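Local coordinates for protein putative NAD-dependent epimerase/dehydratase (Bacillus halodurans, PDB 3E8X) that binds NADP and is probably an NAD(P)-dependent epimerase or dehydratase of the atypical short-chain dehydrogenase/reductase group, its substrate and reaction being unknown, at residues 162-167 / 212-217; 170-175 / 189-194; 177-182 / 197-202. All coordinates share one frame; numbering follows the deposited sequence. Where two conformers were deposited one is given.

Contact 1: residues 162-167 / 212-217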
loop_
_atom_site.group_PDB
_atom_site.type_symbol
_atom_site.label_atom_id
_atom_site.label_comp_id
_atom_site.label_asym_id
_atom_site.label_seq_id
_atom_site.Cartn_x
_atom_site.Cartn_y
_atom_site.Cartn_z
ATOM N N SER A 162 -10.396 12.805 -5.449
ATOM C CA SER A 162 -11.249 13.737 -6.173
ATOM C C SER A 162 -10.569 14.376 -7.390
ATOM O O SER A 162 -11.109 15.315 -7.966
ATOM C CB SER A 162 -11.651 14.862 -5.232
ATOM O OG SER A 162 -10.526 15.713 -5.060
ATOM N N LEU A 163 -9.392 13.888 -7.780
ATOM C CA LEU A 163 -8.582 14.546 -8.797
ATOM C C LEU A 163 -9.017 14.224 -10.235
ATOM O O LEU A 163 -9.622 13.200 -10.510
ATOM C CB LEU A 163 -7.106 14.194 -8.588
ATOM C CG LEU A 163 -6.456 14.582 -7.261
ATOM C CD1 LEU A 163 -4.989 14.037 -7.233
ATOM C CD2 LEU A 163 -6.495 16.093 -6.991
ATOM N N ASP A 164 -8.694 15.127 -11.156
ATOM C CA ASP A 164 -8.951 14.913 -12.572
ATOM C C ASP A 164 -7.756 14.137 -13.111
ATOM O O ASP A 164 -6.815 14.716 -13.648
ATOM C CB ASP A 164 -9.085 16.241 -13.293
ATOM C CG ASP A 164 -10.393 16.937 -13.032
ATOM O OD1 ASP A 164 -11.362 16.307 -12.542
ATOM O OD2 ASP A 164 -10.436 18.145 -13.341
ATOM N N TYR A 165 -7.809 12.829 -12.961
ATOM C CA TYR A 165 -6.624 12.007 -13.131
ATOM C C TYR A 165 -6.581 11.376 -14.504
ATOM O O TYR A 165 -7.596 11.223 -15.158
ATOM C CB TYR A 165 -6.507 10.916 -12.035
ATOM C CG TYR A 165 -7.558 9.817 -12.080
ATOM C CD1 TYR A 165 -7.402 8.712 -12.909
ATOM C CD2 TYR A 165 -8.711 9.873 -11.278
ATOM C CE1 TYR A 165 -8.362 7.699 -12.966
ATOM C CE2 TYR A 165 -9.695 8.848 -11.347
ATOM C CZ TYR A 165 -9.490 7.769 -12.173
ATOM O OH TYR A 165 -10.436 6.767 -12.256
ATOM N N THR A 166 -5.377 10.987 -14.910
ATOM C CA THR A 166 -5.177 9.997 -15.992
ATOM C C THR A 166 -4.024 9.128 -15.515
ATOM O O THR A 166 -3.001 9.650 -15.045
ATOM C CB THR A 166 -4.788 10.661 -17.347
ATOM O OG1 THR A 166 -5.780 11.618 -17.721
ATOM C CG2 THR A 166 -4.663 9.580 -18.437
ATOM N N ILE A 167 -4.223 7.821 -15.631
ATOM C CA ILE A 167 -3.221 6.782 -15.321
ATOM C C ILE A 167 -2.754 6.086 -16.623
ATOM O O ILE A 167 -3.546 5.476 -17.386
ATOM C CB ILE A 167 -3.727 5.677 -14.327
ATOM C CG1 ILE A 167 -4.205 6.283 -12.975
ATOM C CG2 ILE A 167 -2.646 4.639 -14.061
ATOM C CD1 ILE A 167 -5.188 5.383 -12.174
ATOM N N HIS A 212 -10.833 15.314 -22.123
ATOM C CA HIS A 212 -11.483 14.070 -22.453
ATOM C C HIS A 212 -10.686 12.872 -21.952
ATOM O O HIS A 212 -11.162 11.748 -22.028
ATOM C CB HIS A 212 -11.786 13.962 -23.953
ATOM C CG HIS A 212 -10.597 13.593 -24.817
ATOM N ND1 HIS A 212 -9.766 14.534 -25.384
ATOM C CD2 HIS A 212 -10.156 12.392 -25.267
ATOM C CE1 HIS A 212 -8.811 13.926 -26.064
ATOM N NE2 HIS A 212 -9.036 12.623 -26.027
ATOM N N THR A 213 -9.473 13.096 -21.438
ATOM C CA THR A 213 -8.663 11.961 -20.946
ATOM C C THR A 213 -8.819 11.800 -19.435
ATOM O O THR A 213 -8.316 10.819 -18.854
ATOM C CB THR A 213 -7.177 12.034 -21.355
ATOM O OG1 THR A 213 -6.530 13.119 -20.677
ATOM C CG2 THR A 213 -7.005 12.133 -22.927
ATOM N N ILE A 214 -9.548 12.732 -18.809
ATOM C CA ILE A 214 -9.818 12.678 -17.361
ATOM C C ILE A 214 -10.608 11.422 -16.987
ATOM O O ILE A 214 -11.585 11.071 -17.679
ATOM C CB ILE A 214 -10.524 13.948 -16.850
ATOM C CG1 ILE A 214 -9.577 15.154 -16.938
ATOM C CG2 ILE A 214 -11.098 13.742 -15.419
ATOM C CD1 ILE A 214 -10.321 16.536 -16.849
ATOM N N GLY A 215 -10.151 10.739 -15.915
ATOM C CA GLY A 215 -10.742 9.475 -15.456
ATOM C C GLY A 215 -10.344 8.227 -16.209
ATOM O O GLY A 215 -10.848 7.133 -15.942
ATOM N N LYS A 216 -9.406 8.374 -17.129
ATOM C CA LYS A 216 -8.924 7.278 -17.982
ATOM C C LYS A 216 -7.719 6.570 -17.417
ATOM O O LYS A 216 -6.758 7.201 -16.999
ATOM C CB LYS A 216 -8.529 7.804 -19.367
ATOM C CG LYS A 216 -9.650 8.475 -20.104
ATOM C CD LYS A 216 -10.625 7.532 -20.694
ATOM C CE LYS A 216 -11.761 8.358 -21.340
ATOM N NZ LYS A 216 -12.382 7.563 -22.429
ATOM N N THR A 217 -7.793 5.237 -17.394
ATOM C CA THR A 217 -6.652 4.384 -17.106
ATOM C C THR A 217 -6.412 3.539 -18.356
ATOM O O THR A 217 -7.338 2.860 -18.827
ATOM C CB THR A 217 -6.892 3.447 -15.861
ATOM O OG1 THR A 217 -7.177 4.247 -14.717
ATOM C CG2 THR A 217 -5.688 2.448 -15.602
HETATM O O HOH W 1 -9.842 4.904 -14.488
#
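Ile167 pairs with strand 216-223 and Thr166 grips the turn before it, whereas Tyr165 and Asp164 meet that turn along a more open margin. On the tight side, Ile167 N donates to Lys216 O at 2.9 Å, N-H...O angle 165°. The Ile167 and Thr217 side chains run alongside each other on one face of the sheet, CD1 of the isoleucine 3.4 Å from Thr217 OG1. Thr166 OG1 donates to Thr213 O at 2.9 Å from above the carbonyl plane, while Lys216 N reaches that oxygen from the opposite face; the hydroxyl also bonds Arg125. This is the parallel pairing of strands 164-174 and 216-223 in the Rossmann-type sheet, entered through a type II turn from Thr213 to Lys216. Gly215, at phi 80°, occupies the turn's third position, and its N donates to Tyr165 O at 2.7 Å. Toward solvent, Gly215 CA sits over one face of the Tyr165 ring, 4.0 Å from the centroid, a CH-pi contact; chi1 68° brings the ring there by setting CG between the backbone N and the carbonyl carbon. A water in the ring plane joins Tyr165 OH, Gly215 O and Thr217 OG1. Ile214 CD1 lies against Asp164 CB at 3.8 Å.

Contact 2: residues 170-175 / 189-194. With NAP (NADP nicotinamide-adenine-dinucleotide phosphate), chain B.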
loop_
_atom_site.group_PDB
_atom_site.type_symbol
_atom_site.label_atom_id
_atom_site.label_comp_id
_atom_site.label_asym_id
_atom_site.label_seq_id
_atom_site.Cartn_x
_atom_site.Cartn_y
_atom_site.Cartn_z
ATOM N N PRO A 170 2.622 2.144 -18.945
ATOM C CA PRO A 170 3.476 1.620 -20.000
ATOM C C PRO A 170 3.816 0.152 -19.811
ATOM O O PRO A 170 3.886 -0.334 -18.672
ATOM C CB PRO A 170 4.753 2.464 -19.923
ATOM C CG PRO A 170 4.574 3.421 -18.832
ATOM C CD PRO A 170 3.300 3.146 -18.119
ATOM N N GLY A 171 4.022 -0.531 -20.935
ATOM C CA GLY A 171 4.735 -1.809 -20.998
ATOM C C GLY A 171 6.189 -1.697 -20.552
ATOM O O GLY A 171 6.640 -0.625 -20.112
ATOM N N PRO A 172 6.944 -2.805 -20.667
ATOM C CA PRO A 172 8.390 -2.837 -20.440
ATOM C C PRO A 172 9.080 -1.663 -21.141
ATOM O O PRO A 172 8.809 -1.428 -22.303
ATOM C CB PRO A 172 8.804 -4.173 -21.078
ATOM C CG PRO A 172 7.561 -5.070 -20.859
ATOM C CD PRO A 172 6.419 -4.125 -21.104
ATOM N N LEU A 173 9.918 -0.915 -20.437
ATOM C CA LEU A 173 10.501 0.286 -20.996
ATOM C C LEU A 173 11.775 -0.041 -21.759
ATOM O O LEU A 173 12.505 -0.962 -21.402
ATOM C CB LEU A 173 10.760 1.324 -19.889
ATOM C CG LEU A 173 9.563 1.845 -19.100
ATOM C CD1 LEU A 173 10.017 2.699 -17.937
ATOM C CD2 LEU A 173 8.612 2.637 -20.019
ATOM N N SER A 174 12.020 0.695 -22.849
ATOM C CA SER A 174 13.243 0.558 -23.604
ATOM C C SER A 174 13.889 1.928 -23.787
ATOM O O SER A 174 13.259 2.955 -23.596
ATOM C CB SER A 174 12.963 -0.159 -24.952
ATOM O OG SER A 174 13.053 0.685 -26.068
ATOM N N ASN A 175 15.157 1.924 -24.154
ATOM C CA ASN A 175 15.911 3.132 -24.445
ATOM C C ASN A 175 16.186 3.361 -25.926
ATOM O O ASN A 175 17.042 4.194 -26.266
ATOM C CB ASN A 175 17.208 3.163 -23.632
ATOM C CG ASN A 175 16.933 3.282 -22.157
ATOM O OD1 ASN A 175 16.203 4.200 -21.708
ATOM N ND2 ASN A 175 17.489 2.340 -21.371
ATOM N N SER A 189 -4.612 -8.366 -23.175
ATOM C CA SER A 189 -4.690 -9.762 -22.752
ATOM C C SER A 189 -3.340 -10.425 -22.811
ATOM O O SER A 189 -3.145 -11.436 -22.169
ATOM C CB SER A 189 -5.668 -10.539 -23.628
ATOM O OG SER A 189 -5.352 -10.293 -24.976
ATOM N N GLU A 190 -2.420 -9.866 -23.586
ATOM C CA GLU A 190 -0.999 -10.190 -23.461
ATOM C C GLU A 190 -0.106 -8.999 -23.822
ATOM O O GLU A 190 -0.528 -8.089 -24.533
ATOM C CB GLU A 190 -0.653 -11.389 -24.322
ATOM C CG GLU A 190 -0.736 -11.111 -25.810
ATOM C CD GLU A 190 -0.485 -12.357 -26.629
ATOM O OE1 GLU A 190 -0.054 -13.401 -26.054
ATOM O OE2 GLU A 190 -0.711 -12.283 -27.859
ATOM N N ILE A 191 1.122 -9.029 -23.319
ATOM C CA ILE A 191 2.118 -7.996 -23.571
ATOM C C ILE A 191 3.249 -8.679 -24.332
ATOM O O ILE A 191 3.920 -9.557 -23.788
ATOM C CB ILE A 191 2.682 -7.405 -22.241
ATOM C CG1 ILE A 191 1.561 -6.802 -21.389
ATOM C CG2 ILE A 191 3.804 -6.396 -22.503
ATOM C CD1 ILE A 191 0.879 -5.572 -21.963
ATOM N N THR A 192 3.442 -8.299 -25.591
ATOM C CA THR A 192 4.452 -8.929 -26.455
ATOM C C THR A 192 5.380 -7.870 -27.068
ATOM O O THR A 192 6.157 -8.143 -27.987
ATOM C CB THR A 192 3.757 -9.693 -27.591
ATOM O OG1 THR A 192 2.868 -8.783 -28.253
ATOM C CG2 THR A 192 2.962 -10.898 -27.043
ATOM N N ARG A 193 5.298 -6.666 -26.515
ATOM C CA ARG A 193 6.067 -5.540 -27.012
ATOM C C ARG A 193 6.518 -4.661 -25.843
ATOM O O ARG A 193 6.070 -4.830 -24.705
ATOM C CB ARG A 193 5.239 -4.727 -28.033
ATOM C CG ARG A 193 5.096 -5.413 -29.412
ATOM C CD ARG A 193 4.772 -4.426 -30.570
ATOM N NE ARG A 193 5.842 -3.448 -30.845
ATOM C CZ ARG A 193 5.950 -2.721 -31.964
ATOM N NH1 ARG A 193 5.071 -2.849 -32.956
ATOM N NH2 ARG A 193 6.950 -1.855 -32.084
ATOM N N SER A 194 7.424 -3.748 -26.159
ATOM C CA SER A 194 8.001 -2.742 -25.273
ATOM C C SER A 194 7.492 -1.361 -25.651
ATOM O O SER A 194 6.776 -1.206 -26.644
ATOM C CB SER A 194 9.522 -2.738 -25.458
ATOM O OG SER A 194 10.173 -3.409 -24.422
HETATM P PA NAP B . 14.042 6.354 -13.255
HETATM O O1A NAP B . 14.481 5.403 -12.137
HETATM O O2A NAP B . 15.024 6.740 -14.341
HETATM O O5B NAP B . 13.398 7.644 -12.519
HETATM C C5B NAP B . 13.093 7.692 -11.113
HETATM C C4B NAP B . 13.375 9.055 -10.483
HETATM O O4B NAP B . 12.800 9.032 -9.165
HETATM C C3B NAP B . 14.872 9.416 -10.306
HETATM O O3B NAP B . 15.263 10.638 -10.959
HETATM C C2B NAP B . 15.048 9.598 -8.808
HETATM O O2B NAP B . 15.947 10.653 -8.385
HETATM C C1B NAP B . 13.604 9.899 -8.373
HETATM N N9A NAP B . 13.473 9.716 -6.905
HETATM C C8A NAP B . 13.855 8.644 -6.193
HETATM N N7A NAP B . 13.614 8.882 -4.889
HETATM C C5A NAP B . 13.071 10.113 -4.798
HETATM C C6A NAP B . 12.619 10.900 -3.733
HETATM N N6A NAP B . 12.676 10.429 -2.470
HETATM N N1A NAP B . 12.140 12.146 -3.953
HETATM C C2A NAP B . 12.087 12.620 -5.198
HETATM N N3A NAP B . 12.515 11.894 -6.251
HETATM C C4A NAP B . 13.005 10.638 -6.075
HETATM O O3 NAP B . 12.747 5.663 -13.979
HETATM P PN NAP B . 12.232 5.839 -15.519
HETATM O O1N NAP B . 12.950 4.797 -16.331
HETATM O O2N NAP B . 12.208 7.328 -15.788
HETATM O O5D NAP B . 10.742 5.242 -15.516
HETATM C C5D NAP B . 9.650 5.994 -15.002
HETATM C C4D NAP B . 8.753 5.036 -14.238
HETATM O O4D NAP B . 8.204 4.035 -15.096
HETATM C C3D NAP B . 9.524 4.287 -13.161
HETATM O O3D NAP B . 9.578 5.098 -11.978
HETATM C C2D NAP B . 8.802 2.940 -13.059
HETATM O O2D NAP B . 7.995 2.831 -11.906
HETATM C C1D NAP B . 7.898 2.868 -14.312
HETATM N N1N NAP B . 8.017 1.629 -15.143
HETATM C C2N NAP B . 9.213 1.069 -15.450
HETATM C C3N NAP B . 9.270 -0.091 -16.252
HETATM C C7N NAP B . 10.577 -0.735 -16.658
HETATM O O7N NAP B . 10.579 -1.526 -17.619
HETATM N N7N NAP B . 11.699 -0.385 -16.005
HETATM C C4N NAP B . 8.083 -0.655 -16.726
HETATM C C5N NAP B . 6.877 -0.058 -16.402
HETATM C C6N NAP B . 6.880 1.081 -15.614
HETATM P P2B NAP B . 17.574 10.640 -8.571
HETATM O O1X NAP B . 17.842 11.218 -9.934
HETATM O O2X NAP B . 18.073 11.550 -7.453
HETATM O O3X NAP B . 17.932 9.172 -8.479
#
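Pro172 and Ser194 bring their backbones closest here, CA to CA 4.8 Å, where the end of strand 164-174 meets an irregular loop that leads into the short strand 195-196. In the Rossmann-type fold this strand end lies beside the nicotinamide half of the cofactor, and residues 170-173 all belong to the NADP pocket. The protein-protein part is small, about 202 Å² summed over both sides, and lies at the surface. Pro172 carries it. Its CD lies 3.7 Å from Ile191 CG2, the methyl branch that stands anti to the backbone N, and the two side chains meet at a slant. The same CD is also near Arg193 O, while CB on the other part of the ring faces the Ser194 hydroxyl. Ser194 OG is 3.2 Å from Pro172 O, a long approach whose proton has a second acceptor within range and which is therefore left unsettled; this serine was also modelled in two conformers. Just past the loop, backbone bonds of Pro172 and Ser174 with Ile195 begin the parallel pairing of strands 164-174 and 195-196. On the cofactor side the chemistry is more specific. Leu173 has its CB directed away from the loop, and with chi1 -61° and chi2 172° its branched end lies against the nicotinamide: CG is 3.5 Å from C3N of NADP, and CD1 also borders the ring near C2N. Gly171 O approaches C4N at 3.7 Å. The carboxamide is held by the backbone, Leu173 N donating to O7N of NADP at 3.0 Å with a nearly straight N-H...O angle of 174°.

Contact 3: residues 177-182 / 197-202; sequences ESTGKV and RHDVAK. With NAP (NADP nicotinamide-adenine-dinucleotide phosphate), chain B.
Asp199 grips the turn at residues 179-180 with both oxygens of its carboxylate. Thr179 N donates to OD2 of Asp199 at 3.0 Å, on the syn lone pair and with an N-H...O angle of 164°. Gly180 N reaches OD1 of the same carboxylate at 2.9 Å, also from the syn side but 32° out of the plane and more bent, at 148°. Two successive amides thus share one forked acceptor, which fixes the rotation of the carboxylate. Packing surrounds this clasp: Ser178 CB lies 3.3 Å from Asp199 OD1 and 3.6 Å from both His198 CB and Lys202 CE, filling the angle between three side chains of the helix. Beside it Glu177 and His198 run the same way, with OE1 4.0 Å from NE2 and the carboxylate and ring planes well inclined to each other, so they are neighbours rather than a bonded pair.

A second shell surrounds both partners. Within the loop, Thr179 OG1 accepts from Lys181 N at 3.1 Å, an ST turn that shapes the chain just before strand 181-185, and Gly180 follows with positive phi. OD2 of Asp199 has two further partners, Thr196 and Asn222; these several donors would probably stabilise the carboxylate in its charged form. One residue before His198, Arg197 turns to NADP, its NE giving O1N a 2.6 Å bond, supplemented by a weak one from NH2, and its NH1 bonded to Asn175. Lys202 is committed to a salt bridge with Glu40. Helix 197-207 packs between helix 32-43, where Tyr36 stacks on His198 and Val33 meets Val200, and strand 181-185 with helix 227-232, whose Ile227 touches both Asp199 and Lys202.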
loop_
_atom_site.group_PDB
_atom_site.type_symbol
_atom_site.label_atom_id
_atom_site.label_comp_id
_atom_site.label_asym_id
_atom_site.label_seq_id
_atom_site.Cartn_x
_atom_site.Cartn_y
_atom_site.Cartn_z
ATOM N N GLU A 177 15.267 4.985 -29.658
ATOM C CA GLU A 177 14.786 6.294 -30.092
ATOM C C GLU A 177 13.260 6.222 -30.326
ATOM O O GLU A 177 12.680 5.148 -30.574
ATOM C CB GLU A 177 15.531 6.790 -31.375
ATOM C CG GLU A 177 17.078 7.027 -31.283
ATOM C CD GLU A 177 17.510 7.978 -30.132
ATOM O OE1 GLU A 177 17.061 9.156 -30.111
ATOM O OE2 GLU A 177 18.281 7.530 -29.238
ATOM N N SER A 178 12.601 7.360 -30.169
ATOM C CA SER A 178 11.159 7.422 -30.330
ATOM C C SER A 178 10.769 6.927 -31.704
ATOM O O SER A 178 11.468 7.217 -32.670
ATOM C CB SER A 178 10.677 8.862 -30.163
ATOM O OG SER A 178 11.396 9.743 -31.002
ATOM N N THR A 179 9.658 6.176 -31.779
ATOM C CA THR A 179 8.978 5.895 -33.043
ATOM C C THR A 179 7.786 6.878 -33.273
ATOM O O THR A 179 7.350 7.060 -34.395
ATOM C CB THR A 179 8.397 4.464 -33.107
ATOM O OG1 THR A 179 7.203 4.389 -32.317
ATOM C CG2 THR A 179 9.401 3.434 -32.619
ATOM N N GLY A 180 7.243 7.470 -32.205
ATOM C CA GLY A 180 6.092 8.361 -32.299
ATOM C C GLY A 180 4.769 7.630 -32.464
ATOM O O GLY A 180 3.740 8.290 -32.690
ATOM N N LYS A 181 4.788 6.291 -32.384
ATOM C CA LYS A 181 3.637 5.448 -32.749
ATOM C C LYS A 181 3.448 4.413 -31.657
ATOM O O LYS A 181 4.416 3.771 -31.208
ATOM C CB LYS A 181 3.802 4.767 -34.114
ATOM C CG LYS A 181 3.839 5.703 -35.348
ATOM C CD LYS A 181 4.067 4.927 -36.685
ATOM C CE LYS A 181 3.919 5.852 -37.929
ATOM N NZ LYS A 181 3.742 5.198 -39.323
ATOM N N VAL A 182 2.195 4.296 -31.202
ATOM C CA VAL A 182 1.832 3.474 -30.054
ATOM C C VAL A 182 0.563 2.634 -30.332
ATOM O O VAL A 182 -0.070 2.766 -31.400
ATOM C CB VAL A 182 1.697 4.312 -28.740
ATOM C CG1 VAL A 182 3.035 5.040 -28.357
ATOM C CG2 VAL A 182 0.509 5.328 -28.775
ATOM N N ARG A 197 11.067 4.960 -23.650
ATOM C CA ARG A 197 10.852 6.021 -22.680
ATOM C C ARG A 197 10.509 7.388 -23.335
ATOM O O ARG A 197 9.768 8.198 -22.745
ATOM C CB ARG A 197 12.071 6.128 -21.773
ATOM C CG ARG A 197 12.236 4.974 -20.821
ATOM C CD ARG A 197 13.432 5.189 -19.878
ATOM N NE ARG A 197 13.452 4.214 -18.793
ATOM C CZ ARG A 197 13.912 2.982 -18.911
ATOM N NH1 ARG A 197 14.461 2.560 -20.037
ATOM N NH2 ARG A 197 13.858 2.173 -17.876
ATOM N N HIS A 198 11.084 7.651 -24.511
ATOM C CA HIS A 198 10.785 8.858 -25.289
ATOM C C HIS A 198 9.280 8.930 -25.583
ATOM O O HIS A 198 8.659 9.958 -25.419
ATOM C CB HIS A 198 11.507 8.886 -26.636
ATOM C CG HIS A 198 12.908 9.383 -26.586
ATOM N ND1 HIS A 198 13.219 10.704 -26.343
ATOM C CD2 HIS A 198 14.093 8.742 -26.795
ATOM C CE1 HIS A 198 14.538 10.848 -26.368
ATOM N NE2 HIS A 198 15.092 9.681 -26.662
ATOM N N ASP A 199 8.725 7.811 -26.014
ATOM C CA ASP A 199 7.363 7.739 -26.445
ATOM C C ASP A 199 6.393 7.825 -25.281
ATOM O O ASP A 199 5.346 8.433 -25.427
ATOM C CB ASP A 199 7.127 6.494 -27.318
ATOM C CG ASP A 199 7.761 6.594 -28.704
ATOM O OD1 ASP A 199 7.657 7.690 -29.330
ATOM O OD2 ASP A 199 8.328 5.547 -29.178
ATOM N N VAL A 200 6.738 7.260 -24.117
ATOM C CA VAL A 200 5.959 7.434 -22.891
ATOM C C VAL A 200 5.876 8.917 -22.578
ATOM O O VAL A 200 4.806 9.414 -22.263
ATOM C CB VAL A 200 6.577 6.669 -21.659
ATOM C CG1 VAL A 200 5.792 6.949 -20.341
ATOM C CG2 VAL A 200 6.662 5.188 -21.959
ATOM N N ALA A 201 7.019 9.614 -22.649
ATOM C CA ALA A 201 7.043 11.030 -22.355
ATOM C C ALA A 201 6.098 11.794 -23.317
ATOM O O ALA A 201 5.393 12.707 -22.896
ATOM C CB ALA A 201 8.484 11.593 -22.371
ATOM N N LYS A 202 6.151 11.437 -24.604
ATOM C CA LYS A 202 5.312 12.024 -25.644
ATOM C C LYS A 202 3.820 11.812 -25.367
ATOM O O LYS A 202 3.014 12.721 -25.535
ATOM C CB LYS A 202 5.685 11.443 -27.022
ATOM C CG LYS A 202 6.858 12.100 -27.679
ATOM C CD LYS A 202 7.244 11.392 -28.978
ATOM C CE LYS A 202 8.659 11.720 -29.441
ATOM N NZ LYS A 202 8.859 13.172 -29.644
HETATM P PA NAP B . 14.042 6.354 -13.255
HETATM O O1A NAP B . 14.481 5.403 -12.137
HETATM O O2A NAP B . 15.024 6.740 -14.341
HETATM O O5B NAP B . 13.398 7.644 -12.519
HETATM C C5B NAP B . 13.093 7.692 -11.113
HETATM C C4B NAP B . 13.375 9.055 -10.483
HETATM O O4B NAP B . 12.800 9.032 -9.165
HETATM C C3B NAP B . 14.872 9.416 -10.306
HETATM O O3B NAP B . 15.263 10.638 -10.959
HETATM C C2B NAP B . 15.048 9.598 -8.808
HETATM O O2B NAP B . 15.947 10.653 -8.385
HETATM C C1B NAP B . 13.604 9.899 -8.373
HETATM N N9A NAP B . 13.473 9.716 -6.905
HETATM C C8A NAP B . 13.855 8.644 -6.193
HETATM N N7A NAP B . 13.614 8.882 -4.889
HETATM C C5A NAP B . 13.071 10.113 -4.798
HETATM C C6A NAP B . 12.619 10.900 -3.733
HETATM N N6A NAP B . 12.676 10.429 -2.470
HETATM N N1A NAP B . 12.140 12.146 -3.953
HETATM C C2A NAP B . 12.087 12.620 -5.198
HETATM N N3A NAP B . 12.515 11.894 -6.251
HETATM C C4A NAP B . 13.005 10.638 -6.075
HETATM O O3 NAP B . 12.747 5.663 -13.979
HETATM P PN NAP B . 12.232 5.839 -15.519
HETATM O O1N NAP B . 12.950 4.797 -16.331
HETATM O O2N NAP B . 12.208 7.328 -15.788
HETATM O O5D NAP B . 10.742 5.242 -15.516
HETATM C C5D NAP B . 9.650 5.994 -15.002
HETATM C C4D NAP B . 8.753 5.036 -14.238
HETATM O O4D NAP B . 8.204 4.035 -15.096
HETATM C C3D NAP B . 9.524 4.287 -13.161
HETATM O O3D NAP B . 9.578 5.098 -11.978
HETATM C C2D NAP B . 8.802 2.940 -13.059
HETATM O O2D NAP B . 7.995 2.831 -11.906
HETATM C C1D NAP B . 7.898 2.868 -14.312
HETATM N N1N NAP B . 8.017 1.629 -15.143
HETATM C C2N NAP B . 9.213 1.069 -15.450
HETATM C C3N NAP B . 9.270 -0.091 -16.252
HETATM C C7N NAP B . 10.577 -0.735 -16.658
HETATM O O7N NAP B . 10.579 -1.526 -17.619
HETATM N N7N NAP B . 11.699 -0.385 -16.005
HETATM C C4N NAP B . 8.083 -0.655 -16.726
HETATM C C5N NAP B . 6.877 -0.058 -16.402
HETATM C C6N NAP B . 6.880 1.081 -15.614
HETATM P P2B NAP B . 17.574 10.640 -8.571
HETATM O O1X NAP B . 17.842 11.218 -9.934
HETATM O O2X NAP B . 18.073 11.550 -7.453
HETATM O O3X NAP B . 17.932 9.172 -8.479
#

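All three contacts attach to one mixed sheet but differ in depth and chemistry. Contacts 1 and 2 share strand 164-174, taken at its beginning and its end. Contact 1, partly buried and away from the NADP pocket, combines parallel strand pairing with bonds to a turn and a ring-to-glycine contact; contact 2 is a surface contact of sparse apolar touches and one unsettled hydroxyl-carbonyl approach. Contact 3 is partly buried, but a side-chain carboxylate binding loop amides replaces strand pairing. Contacts 2 and 3 both touch NADP, one at the nicotinamide and the other at a phosphate oxygen, and they meet directly: Leu173 packs on Arg197, and Ser174 O lies 3.0 Å from Arg197 N, a probable hydrogen bond.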